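Local coordinates for fumarate reductase iron-sulfur subunit (Mycolicibacterium smegmatis, PDB 7D6V), which probably passes electrons from succinate oxidation through its three iron-sulfur clusters to quinone, as the iron-sulfur subunit of a succinate dehydrogenase, at residues N164-I177 against M193-I205. Sequence-based numbering, arbitrary orientation.
Sequences NKENFAGPRFHMRI and MAQDEFGLGYCNI. With F3S (Fe3-s4 cluster), chain G.
The carbonyl oxygen of Phe198 shows how one backbone acceptor can tie a loop and a helix to the same chain turn. Ala169 N donates to Phe198 O at 3.3 Å, while His174 NE2 reaches the same oxygen at 2.8 Å through a weak, bent bond (124° at the hydrogen). His174 gets there because CG lies beside its own backbone N (chi1 -74°), which carries the imidazole off the helix with Phe198 O and Ala194 O near its plane at the edge. Leu200 CD1 then covers one face of the imidazole in a CH-pi contact, 4.1 Å from the ring centroid, so the ring has a polar partner at its edge and an apolar one over a face. One helical turn on, Ile177 CD1 meets Phe198 CD2 at 3.6 Å, and its CG2 branch packs on the methyl of Ala194.

In Phe168, CG anti to the backbone N (chi1 -170°) sends the ring along 199-203, its edge at Gly199 O and CE1 4.0 Å from Cys203 CB. Cys203 SG binds FE4 of the Fe3-S4 cluster at 2.4 Å, and Pro171 CB touches cluster sulfur S3, so both segments help line that pocket. Two asparagines meet different carbons of the Tyr202 ring, both obliquely: Asn167 CB at CE1 (3.7 Å) and Asn164 OD1 at CE2 (3.6 Å).

Within this dicluster domain, the contact joins the start of helix 171-181 to the chain leaving helix 191-196. Helix 219-235 packs on His174, Ile177 and Leu200, helix 150-154 meets Pro171, and the membrane anchor subunit contacts Tyr202.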
loop_
_atom_site.group_PDB
_atom_site.type_symbol
_atom_site.label_atom_id
_atom_site.label_comp_id
_atom_site.label_asym_id
_atom_site.label_seq_id
_atom_site.Cartn_x
_atom_site.Cartn_y
_atom_site.Cartn_z
ATOM N N ASN B 164 25.936 -10.644 0.395
ATOM C CA ASN B 164 25.641 -9.330 -0.156
ATOM C C ASN B 164 24.582 -8.578 0.636
ATOM O O ASN B 164 24.249 -7.447 0.276
ATOM C CB ASN B 164 25.191 -9.462 -1.613
ATOM C CG ASN B 164 26.339 -9.733 -2.555
ATOM O OD1 ASN B 164 27.500 -9.511 -2.217
ATOM N ND2 ASN B 164 26.023 -10.213 -3.748
ATOM N N LYS B 165 24.047 -9.178 1.701
ATOM C CA LYS B 165 22.995 -8.526 2.473
ATOM C C LYS B 165 23.502 -7.260 3.150
ATOM O O LYS B 165 22.782 -6.259 3.225
ATOM C CB LYS B 165 22.432 -9.497 3.509
ATOM C CG LYS B 165 21.580 -10.605 2.925
ATOM C CD LYS B 165 20.110 -10.259 2.991
ATOM C CE LYS B 165 19.245 -11.475 2.712
ATOM N NZ LYS B 165 19.215 -12.420 3.856
ATOM N N GLU B 166 24.736 -7.283 3.649
ATOM C CA GLU B 166 25.279 -6.127 4.349
ATOM C C GLU B 166 25.761 -5.033 3.409
ATOM O O GLU B 166 25.973 -3.903 3.857
ATOM C CB GLU B 166 26.430 -6.555 5.259
ATOM C CG GLU B 166 27.563 -7.238 4.527
ATOM C CD GLU B 166 28.884 -7.103 5.251
ATOM O OE1 GLU B 166 28.904 -7.272 6.487
ATOM O OE2 GLU B 166 29.903 -6.824 4.585
ATOM N N ASN B 167 25.941 -5.336 2.126
ATOM C CA ASN B 167 26.450 -4.360 1.174
ATOM C C ASN B 167 25.374 -3.760 0.282
ATOM O O ASN B 167 25.610 -2.708 -0.318
ATOM C CB ASN B 167 27.525 -4.997 0.286
ATOM C CG ASN B 167 28.705 -5.510 1.080
ATOM O OD1 ASN B 167 29.317 -4.773 1.849
ATOM N ND2 ASN B 167 29.032 -6.782 0.894
ATOM N N PHE B 168 24.210 -4.394 0.177
ATOM C CA PHE B 168 23.164 -3.984 -0.748
ATOM C C PHE B 168 21.893 -3.691 0.034
ATOM O O PHE B 168 21.478 -4.497 0.872
ATOM C CB PHE B 168 22.918 -5.076 -1.792
ATOM C CG PHE B 168 22.031 -4.656 -2.924
ATOM C CD1 PHE B 168 22.373 -3.589 -3.727
ATOM C CD2 PHE B 168 20.868 -5.349 -3.201
ATOM C CE1 PHE B 168 21.566 -3.208 -4.776
ATOM C CE2 PHE B 168 20.059 -4.973 -4.250
ATOM C CZ PHE B 168 20.408 -3.902 -5.038
ATOM N N ALA B 169 21.280 -2.541 -0.244
ATOM C CA ALA B 169 20.073 -2.149 0.472
ATOM C C ALA B 169 18.821 -2.774 -0.126
ATOM O O ALA B 169 17.845 -3.004 0.596
ATOM C CB ALA B 169 19.940 -0.627 0.485
ATOM N N GLY B 170 18.824 -3.053 -1.424
ATOM C CA GLY B 170 17.678 -3.627 -2.078
ATOM C C GLY B 170 16.917 -2.621 -2.912
ATOM O O GLY B 170 17.102 -1.408 -2.788
ATOM N N PRO B 171 16.046 -3.116 -3.793
ATOM C CA PRO B 171 15.273 -2.203 -4.653
ATOM C C PRO B 171 14.429 -1.195 -3.896
ATOM O O PRO B 171 14.361 -0.030 -4.303
ATOM C CB PRO B 171 14.391 -3.160 -5.471
ATOM C CG PRO B 171 14.573 -4.519 -4.863
ATOM C CD PRO B 171 15.884 -4.522 -4.184
ATOM N N ARG B 172 13.786 -1.605 -2.799
ATOM C CA ARG B 172 12.873 -0.706 -2.100
ATOM C C ARG B 172 13.608 0.507 -1.550
ATOM O O ARG B 172 13.129 1.640 -1.663
ATOM C CB ARG B 172 12.155 -1.457 -0.977
ATOM C CG ARG B 172 10.991 -0.705 -0.348
ATOM C CD ARG B 172 11.413 0.010 0.928
ATOM N NE ARG B 172 10.383 0.907 1.439
ATOM C CZ ARG B 172 10.113 2.108 0.939
ATOM N NH1 ARG B 172 9.155 2.848 1.475
ATOM N NH2 ARG B 172 10.793 2.569 -0.098
ATOM N N PHE B 173 14.790 0.303 -0.990
ATOM C CA PHE B 173 15.472 1.398 -0.320
ATOM C C PHE B 173 16.315 2.240 -1.264
ATOM O O PHE B 173 16.509 3.430 -1.007
ATOM C CB PHE B 173 16.293 0.837 0.835
ATOM C CG PHE B 173 15.438 0.244 1.900
ATOM C CD1 PHE B 173 14.710 1.059 2.744
ATOM C CD2 PHE B 173 15.296 -1.125 2.010
ATOM C CE1 PHE B 173 13.894 0.523 3.703
ATOM C CE2 PHE B 173 14.478 -1.665 2.971
ATOM C CZ PHE B 173 13.776 -0.840 3.817
ATOM N N HIS B 174 16.767 1.682 -2.384
ATOM C CA HIS B 174 17.306 2.538 -3.432
ATOM C C HIS B 174 16.204 3.364 -4.083
ATOM O O HIS B 174 16.435 4.521 -4.457
ATOM C CB HIS B 174 18.055 1.695 -4.459
ATOM C CG HIS B 174 19.383 1.207 -3.973
ATOM N ND1 HIS B 174 20.452 2.049 -3.764
ATOM C CD2 HIS B 174 19.806 -0.031 -3.628
ATOM C CE1 HIS B 174 21.481 1.350 -3.323
ATOM N NE2 HIS B 174 21.115 0.084 -3.232
ATOM N N MET B 175 14.997 2.807 -4.194
ATOM C CA MET B 175 13.851 3.603 -4.614
ATOM C C MET B 175 13.547 4.703 -3.605
ATOM O O MET B 175 13.164 5.813 -3.981
ATOM C CB MET B 175 12.633 2.701 -4.811
ATOM C CG MET B 175 11.410 3.413 -5.351
ATOM S SD MET B 175 9.932 2.393 -5.301
ATOM C CE MET B 175 9.696 2.235 -3.537
ATOM N N ARG B 176 13.694 4.404 -2.315
ATOM C CA ARG B 176 13.511 5.422 -1.283
ATOM C C ARG B 176 14.556 6.528 -1.401
ATOM O O ARG B 176 14.245 7.713 -1.227
ATOM C CB ARG B 176 13.561 4.767 0.097
ATOM C CG ARG B 176 13.694 5.735 1.249
ATOM C CD ARG B 176 12.347 6.055 1.858
ATOM N NE ARG B 176 12.484 6.854 3.070
ATOM C CZ ARG B 176 12.032 8.095 3.200
ATOM N NH1 ARG B 176 11.409 8.685 2.193
ATOM N NH2 ARG B 176 12.204 8.745 4.341
ATOM N N ILE B 177 15.804 6.155 -1.691
ATOM C CA ILE B 177 16.851 7.146 -1.922
ATOM C C ILE B 177 16.502 8.022 -3.119
ATOM O O ILE B 177 16.688 9.241 -3.086
ATOM C CB ILE B 177 18.215 6.456 -2.105
ATOM C CG1 ILE B 177 18.678 5.829 -0.790
ATOM C CG2 ILE B 177 19.256 7.442 -2.603
ATOM C CD1 ILE B 177 19.921 4.988 -0.926
ATOM N N MET B 193 26.635 8.278 -1.208
ATOM C CA MET B 193 26.393 7.186 -0.276
ATOM C C MET B 193 25.562 6.082 -0.910
ATOM O O MET B 193 25.734 4.909 -0.558
ATOM C CB MET B 193 25.724 7.698 0.999
ATOM C CG MET B 193 24.346 8.267 0.804
ATOM S SD MET B 193 23.650 8.947 2.315
ATOM C CE MET B 193 24.606 10.447 2.490
ATOM N N ALA B 194 24.682 6.428 -1.855
ATOM C CA ALA B 194 23.908 5.409 -2.554
ATOM C C ALA B 194 24.809 4.398 -3.248
ATOM O O ALA B 194 24.451 3.223 -3.362
ATOM C CB ALA B 194 22.970 6.061 -3.569
ATOM N N GLN B 195 25.975 4.836 -3.713
ATOM C CA GLN B 195 26.943 3.958 -4.355
ATOM C C GLN B 195 27.913 3.338 -3.359
ATOM O O GLN B 195 28.263 2.161 -3.490
ATOM C CB GLN B 195 27.719 4.735 -5.421
ATOM C CG GLN B 195 28.719 3.916 -6.224
ATOM C CD GLN B 195 28.069 2.810 -7.024
ATOM O OE1 GLN B 195 28.150 1.638 -6.662
ATOM N NE2 GLN B 195 27.417 3.173 -8.116
ATOM N N ASP B 196 28.343 4.098 -2.351
ATOM C CA ASP B 196 29.444 3.661 -1.501
ATOM C C ASP B 196 29.005 2.809 -0.314
ATOM O O ASP B 196 29.689 1.839 0.025
ATOM C CB ASP B 196 30.230 4.874 -1.006
ATOM C CG ASP B 196 30.940 5.600 -2.128
ATOM O OD1 ASP B 196 31.473 4.921 -3.028
ATOM O OD2 ASP B 196 30.968 6.848 -2.114
ATOM N N GLU B 197 27.890 3.139 0.339
ATOM C CA GLU B 197 27.438 2.367 1.491
ATOM C C GLU B 197 26.209 1.515 1.236
ATOM O O GLU B 197 26.022 0.512 1.926
ATOM C CB GLU B 197 27.170 3.287 2.691
ATOM C CG GLU B 197 28.421 3.941 3.274
ATOM C CD GLU B 197 28.862 5.179 2.528
ATOM O OE1 GLU B 197 28.162 5.579 1.584
ATOM O OE2 GLU B 197 29.915 5.749 2.885
ATOM N N PHE B 198 25.372 1.871 0.270
ATOM C CA PHE B 198 24.170 1.104 -0.014
ATOM C C PHE B 198 24.290 0.251 -1.269
ATOM O O PHE B 198 23.328 -0.430 -1.634
ATOM C CB PHE B 198 22.969 2.043 -0.111
ATOM C CG PHE B 198 22.804 2.921 1.094
ATOM C CD1 PHE B 198 22.541 2.369 2.335
ATOM C CD2 PHE B 198 22.931 4.295 0.993
ATOM C CE1 PHE B 198 22.398 3.170 3.448
ATOM C CE2 PHE B 198 22.788 5.099 2.103
ATOM C CZ PHE B 198 22.520 4.537 3.330
ATOM N N GLY B 199 25.448 0.259 -1.924
ATOM C CA GLY B 199 25.757 -0.691 -2.973
ATOM C C GLY B 199 24.910 -0.632 -4.227
ATOM O O GLY B 199 24.459 -1.669 -4.714
ATOM N N LEU B 200 24.692 0.568 -4.770
ATOM C CA LEU B 200 23.930 0.681 -6.009
ATOM C C LEU B 200 24.622 -0.031 -7.165
ATOM O O LEU B 200 23.961 -0.449 -8.121
ATOM C CB LEU B 200 23.698 2.152 -6.349
ATOM C CG LEU B 200 22.809 2.477 -7.549
ATOM C CD1 LEU B 200 21.462 1.790 -7.431
ATOM C CD2 LEU B 200 22.639 3.973 -7.687
ATOM N N GLY B 201 25.944 -0.191 -7.096
ATOM C CA GLY B 201 26.662 -0.891 -8.146
ATOM C C GLY B 201 26.373 -2.374 -8.209
ATOM O O GLY B 201 26.573 -2.987 -9.261
ATOM N N TYR B 202 25.913 -2.967 -7.106
ATOM C CA TYR B 202 25.573 -4.384 -7.108
ATOM C C TYR B 202 24.381 -4.673 -8.003
ATOM O O TYR B 202 24.228 -5.798 -8.487
ATOM C CB TYR B 202 25.291 -4.862 -5.688
ATOM C CG TYR B 202 26.538 -5.154 -4.896
ATOM C CD1 TYR B 202 27.094 -4.195 -4.067
ATOM C CD2 TYR B 202 27.161 -6.387 -4.982
ATOM C CE1 TYR B 202 28.234 -4.458 -3.347
ATOM C CE2 TYR B 202 28.299 -6.659 -4.265
ATOM C CZ TYR B 202 28.832 -5.692 -3.450
ATOM O OH TYR B 202 29.970 -5.959 -2.732
ATOM N N CYS B 203 23.646 -3.602 -8.104
ATOM C CA CYS B 203 22.473 -3.772 -8.947
ATOM C C CYS B 203 22.893 -3.855 -10.406
ATOM O O CYS B 203 23.303 -2.854 -10.999
ATOM C CB CYS B 203 21.492 -2.623 -8.737
ATOM S SG CYS B 203 19.987 -2.734 -9.732
ATOM N N ASN B 204 22.701 -5.124 -11.116
ATOM C CA ASN B 204 22.498 -5.223 -12.547
ATOM C C ASN B 204 21.001 -5.135 -12.789
ATOM O O ASN B 204 20.199 -5.535 -11.943
ATOM C CB ASN B 204 23.107 -6.508 -13.118
ATOM C CG ASN B 204 22.346 -7.761 -12.736
ATOM O OD1 ASN B 204 21.632 -7.798 -11.741
ATOM N ND2 ASN B 204 22.514 -8.805 -13.527
ATOM N N ILE B 205 20.620 -4.601 -13.937
ATOM C CA ILE B 205 19.298 -4.003 -14.077
ATOM C C ILE B 205 18.318 -4.978 -14.710
ATOM O O ILE B 205 17.398 -4.579 -15.432
ATOM C CB ILE B 205 19.382 -2.686 -14.857
ATOM C CG1 ILE B 205 19.910 -2.945 -16.257
ATOM C CG2 ILE B 205 20.256 -1.689 -14.123
ATOM C CD1 ILE B 205 19.792 -1.771 -17.099
HETATM FE FE1 F3S G . 16.678 -6.156 -8.097
HETATM FE FE3 F3S G . 15.521 -4.632 -9.983
HETATM FE FE4 F3S G . 18.164 -4.347 -9.583
HETATM S S1 F3S G . 15.336 -6.838 -9.728
HETATM S S2 F3S G . 18.804 -6.420 -8.946
HETATM S S3 F3S G . 16.505 -3.868 -8.046
HETATM S S4 F3S G . 17.088 -4.136 -11.556
#